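Maleylpyruvate isomerase (Ralstonia sp., PDB 2V6K) catalyses the glutathione-dependent isomerisation of maleylpyruvate to fumarylpyruvate in bacterial naphthalene degradation, working as a homodimeric zeta-class member of the glutathione transferase superfamily. Local coordinates at residues A[5-13]-A[206-214]. Residues are numbered along the deposited sequence; the frame is centred on the assembly and turned at random.
With TGG (gamma-glutamyl-S-(1,2-dicarboxyethyl)cysteinylglycine), chain C.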
loop_
_atom_site.group_PDB
_atom_site.type_symbol
_atom_site.label_atom_id
_atom_site.label_comp_id
_atom_site.label_asym_id
_atom_site.label_seq_id
_atom_site.Cartn_x
_atom_site.Cartn_y
_atom_site.Cartn_z
ATOM N N LEU A 5 -13.555 -13.020 -10.841
ATOM C CA LEU A 5 -13.191 -11.757 -10.222
ATOM C C LEU A 5 -14.348 -11.211 -9.395
ATOM O O LEU A 5 -15.360 -10.774 -9.948
ATOM C CB LEU A 5 -12.773 -10.739 -11.285
ATOM C CG LEU A 5 -12.421 -9.343 -10.753
ATOM C CD1 LEU A 5 -11.164 -9.368 -9.897
ATOM C CD2 LEU A 5 -12.280 -8.336 -11.887
ATOM N N TYR A 6 -14.190 -11.245 -8.074
ATOM C CA TYR A 6 -15.176 -10.678 -7.162
ATOM C C TYR A 6 -14.868 -9.202 -7.020
ATOM O O TYR A 6 -13.823 -8.831 -6.495
ATOM C CB TYR A 6 -15.112 -11.372 -5.804
ATOM C CG TYR A 6 -15.568 -12.807 -5.847
ATOM C CD1 TYR A 6 -16.909 -13.130 -5.663
ATOM C CD2 TYR A 6 -14.663 -13.842 -6.088
ATOM C CE1 TYR A 6 -17.339 -14.446 -5.708
ATOM C CE2 TYR A 6 -15.083 -15.163 -6.131
ATOM C CZ TYR A 6 -16.422 -15.456 -5.944
ATOM O OH TYR A 6 -16.849 -16.766 -5.985
ATOM N N ASN A 7 -15.765 -8.359 -7.516
ATOM C CA ASN A 7 -15.475 -6.941 -7.613
ATOM C C ASN A 7 -16.739 -6.109 -7.812
ATOM O O ASN A 7 -17.843 -6.642 -7.751
ATOM C CB ASN A 7 -14.399 -6.684 -8.687
ATOM C CG ASN A 7 -14.932 -6.761 -10.103
ATOM O OD1 ASN A 7 -15.639 -7.705 -10.492
ATOM N ND2 ASN A 7 -14.581 -5.769 -10.894
ATOM N N PHE A 8 -16.573 -4.804 -8.007
ATOM C CA PHE A 8 -17.694 -3.872 -8.068
ATOM C C PHE A 8 -17.360 -2.810 -9.100
ATOM O O PHE A 8 -16.203 -2.426 -9.245
ATOM C CB PHE A 8 -17.890 -3.261 -6.677
ATOM C CG PHE A 8 -19.056 -2.302 -6.556
ATOM C CD1 PHE A 8 -20.377 -2.738 -6.651
ATOM C CD2 PHE A 8 -18.820 -0.961 -6.278
ATOM C CE1 PHE A 8 -21.440 -1.836 -6.490
ATOM C CE2 PHE A 8 -19.868 -0.056 -6.120
ATOM C CZ PHE A 8 -21.181 -0.495 -6.225
ATOM N N TRP A 9 -18.366 -2.331 -9.826
ATOM C CA TRP A 9 -18.087 -1.388 -10.910
ATOM C C TRP A 9 -17.362 -0.132 -10.441
ATOM O O TRP A 9 -16.285 0.203 -10.955
ATOM C CB TRP A 9 -19.358 -1.033 -11.694
ATOM C CG TRP A 9 -20.407 -0.232 -10.964
ATOM C CD1 TRP A 9 -21.166 -0.634 -9.902
ATOM C CD2 TRP A 9 -20.832 1.100 -11.280
ATOM N NE1 TRP A 9 -22.032 0.373 -9.532
ATOM C CE2 TRP A 9 -21.848 1.445 -10.363
ATOM C CE3 TRP A 9 -20.451 2.036 -12.252
ATOM C CZ2 TRP A 9 -22.490 2.690 -10.387
ATOM C CZ3 TRP A 9 -21.087 3.270 -12.277
ATOM C CH2 TRP A 9 -22.097 3.586 -11.349
ATOM N N ARG A 10 -17.950 0.536 -9.452
ATOM C CA ARG A 10 -17.480 1.816 -8.954
ATOM C C ARG A 10 -16.577 1.548 -7.756
ATOM O O ARG A 10 -16.930 1.806 -6.592
ATOM C CB ARG A 10 -18.681 2.681 -8.569
ATOM C CG ARG A 10 -18.377 4.156 -8.374
ATOM C CD ARG A 10 -19.568 4.886 -7.740
ATOM N NE ARG A 10 -19.895 4.325 -6.429
ATOM C CZ ARG A 10 -21.071 3.798 -6.094
ATOM N NH1 ARG A 10 -22.084 3.777 -6.956
ATOM N NH2 ARG A 10 -21.241 3.308 -4.873
ATOM N N SER A 11 -15.413 0.994 -8.059
ATOM C CA SER A 11 -14.437 0.610 -7.056
ATOM C C SER A 11 -13.054 0.801 -7.639
ATOM O O SER A 11 -12.725 0.195 -8.661
ATOM C CB SER A 11 -14.635 -0.854 -6.668
ATOM O OG SER A 11 -13.467 -1.383 -6.071
ATOM N N GLY A 12 -12.252 1.644 -6.998
ATOM C CA GLY A 12 -10.915 1.968 -7.481
ATOM C C GLY A 12 -9.992 0.771 -7.560
ATOM O O GLY A 12 -9.289 0.597 -8.548
ATOM N N THR A 13 -9.984 -0.058 -6.517
ATOM C CA THR A 13 -9.115 -1.233 -6.503
ATOM C C THR A 13 -9.612 -2.291 -7.481
ATOM O O THR A 13 -8.811 -3.026 -8.051
ATOM C CB THR A 13 -8.993 -1.850 -5.112
ATOM O OG1 THR A 13 -10.314 -2.068 -4.593
ATOM C CG2 THR A 13 -8.221 -0.932 -4.175
ATOM N N ALA A 206 -13.110 0.424 -17.309
ATOM C CA ALA A 206 -13.687 1.595 -16.643
ATOM C C ALA A 206 -15.011 1.245 -15.966
ATOM O O ALA A 206 -15.754 0.411 -16.471
ATOM C CB ALA A 206 -13.879 2.733 -17.639
ATOM N N PRO A 207 -15.301 1.870 -14.809
ATOM C CA PRO A 207 -16.550 1.627 -14.078
ATOM C C PRO A 207 -17.819 1.605 -14.941
ATOM O O PRO A 207 -18.629 0.680 -14.814
ATOM C CB PRO A 207 -16.582 2.785 -13.077
ATOM C CG PRO A 207 -15.149 3.001 -12.763
ATOM C CD PRO A 207 -14.435 2.823 -14.083
ATOM N N ALA A 208 -17.978 2.590 -15.822
ATOM C CA ALA A 208 -19.193 2.709 -16.636
ATOM C C ALA A 208 -19.384 1.563 -17.639
ATOM O O ALA A 208 -20.488 1.375 -18.163
ATOM C CB ALA A 208 -19.225 4.054 -17.345
ATOM N N ALA A 209 -18.324 0.800 -17.896
ATOM C CA ALA A 209 -18.375 -0.303 -18.859
ATOM C C ALA A 209 -18.706 -1.660 -18.227
ATOM O O ALA A 209 -18.800 -2.670 -18.930
ATOM C CB ALA A 209 -17.064 -0.387 -19.637
ATOM N N GLN A 210 -18.891 -1.681 -16.909
ATOM C CA GLN A 210 -19.080 -2.939 -16.187
ATOM C C GLN A 210 -20.530 -3.411 -16.154
ATOM O O GLN A 210 -21.451 -2.591 -16.221
ATOM C CB GLN A 210 -18.519 -2.828 -14.770
ATOM C CG GLN A 210 -17.046 -2.415 -14.736
ATOM C CD GLN A 210 -16.201 -3.176 -15.744
ATOM O OE1 GLN A 210 -16.199 -4.406 -15.763
ATOM N NE2 GLN A 210 -15.489 -2.445 -16.598
ATOM N N PRO A 211 -20.740 -4.741 -16.055
ATOM C CA PRO A 211 -22.091 -5.324 -16.055
ATOM C C PRO A 211 -23.008 -4.784 -14.954
ATOM O O PRO A 211 -24.218 -4.692 -15.157
ATOM C CB PRO A 211 -21.835 -6.818 -15.824
ATOM C CG PRO A 211 -20.435 -7.047 -16.231
ATOM C CD PRO A 211 -19.694 -5.778 -15.972
ATOM N N ASP A 212 -22.434 -4.430 -13.807
ATOM C CA ASP A 212 -23.219 -3.964 -12.661
ATOM C C ASP A 212 -23.336 -2.441 -12.573
ATOM O O ASP A 212 -23.850 -1.907 -11.579
ATOM C CB ASP A 212 -22.678 -4.556 -11.352
ATOM C CG ASP A 212 -21.237 -4.165 -11.074
ATOM O OD1 ASP A 212 -20.451 -4.018 -12.036
ATOM O OD2 ASP A 212 -20.895 -4.022 -9.884
ATOM N N SER A 213 -22.883 -1.746 -13.615
ATOM C CA SER A 213 -22.954 -0.284 -13.647
ATOM C C SER A 213 -24.386 0.218 -13.790
ATOM O O SER A 213 -25.277 -0.525 -14.219
ATOM C CB SER A 213 -22.075 0.287 -14.763
ATOM O OG SER A 213 -22.516 -0.134 -16.039
ATOM N N ALA A 214 -24.593 1.481 -13.427
ATOM C CA ALA A 214 -25.908 2.114 -13.502
ATOM C C ALA A 214 -26.380 2.229 -14.949
ATOM O O ALA A 214 -25.573 2.367 -15.870
ATOM C CB ALA A 214 -25.874 3.482 -12.843
ATOM O OXT ALA A 214 -27.579 2.178 -15.227
HETATM O OC1 TGG C . -5.799 -3.110 -2.933
HETATM C CO1 TGG C . -6.444 -3.892 -2.206
HETATM O OT1 TGG C . -6.997 -4.931 -2.621
HETATM C CA1 TGG C . -6.536 -3.558 -0.744
HETATM N NN1 TGG C . -5.287 -2.965 -0.281
HETATM C CB1 TGG C . -7.655 -2.555 -0.486
HETATM C CG1 TGG C . -9.015 -3.143 -0.824
HETATM C CD1 TGG C . -10.202 -2.329 -0.328
HETATM O OE1 TGG C . -9.898 -1.034 0.133
HETATM N NN2 TGG C . -11.234 -2.304 -1.317
HETATM C CA2 TGG C . -12.307 -1.348 -1.307
HETATM C CO2 TGG C . -13.308 -1.954 -0.333
HETATM O OC2 TGG C . -13.908 -3.142 -0.789
HETATM N NN3 TGG C . -14.221 -1.024 0.261
HETATM C CA3 TGG C . -15.353 -1.513 1.021
HETATM C CO3 TGG C . -15.467 -0.746 2.307
HETATM O OC3 TGG C . -14.638 0.152 2.556
HETATM O OT3 TGG C . -16.417 -1.054 3.062
HETATM C CB2 TGG C . -12.694 -1.254 -2.770
HETATM S SG2 TGG C . -14.181 -0.401 -3.122
HETATM C CD2 TGG C . -13.999 1.317 -2.785
HETATM C CE2 TGG C . -13.119 1.955 -3.834
HETATM O OE2 TGG C . -13.615 2.715 -4.698
HETATM O OF2 TGG C . -11.892 1.703 -3.820
HETATM C CF2 TGG C . -15.429 1.859 -2.791
HETATM C CH2 TGG C . -15.550 3.292 -2.336
HETATM O OI2 TGG C . -14.601 3.823 -1.732
HETATM O OJ2 TGG C . -16.616 3.896 -2.600
#
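In the thioredoxin-like N-terminal domain of this zeta-class glutathione transferase, the loop from strand 4-7 to helix 12-24 sets Trp-9 against the C-terminal tail, residues 206-214, on the side away from the ligand. The indole lies between the tail and the next residue, Arg-10: Ser-213 CA makes a CH-pi contact 3.7 Å from the centroid of the five-membered ring, while Arg-10 CB sits over the centre of the opposite face. Ala-214 N carries the cover on to the rim of the six-membered ring, 3.9 Å from Trp-9 CH2. Pro-207 meets the edge at Trp-9 CE3, its O 3.4 Å away and close to the ring plane. With CG between the backbone N and the carbonyl carbon (chi1 68°), the Trp-9 ring turns one face to Ser-213, and Trp-9 CB packs on Gln-210 CB.

The type I turn 210-213 delivers Asp-212, whose OD2 accepts the backbone N-H of Trp-9 at 3.0 Å on the syn side, bent to 149°; the carboxylate stands steeply to the indole plane. Ser-213 N and OG both bind Gln-210 O, bracing the turn.

Beyond Trp-9 the loop enters the glutathione site. Ser-11, the helix N-cap, places OG 3.2 Å from TGG SG2, in keeping with the serine-type active site of zeta enzymes, and Gly-12 N donates to TGG OE2 at 2.9 Å, a nearly straight bond of 165°.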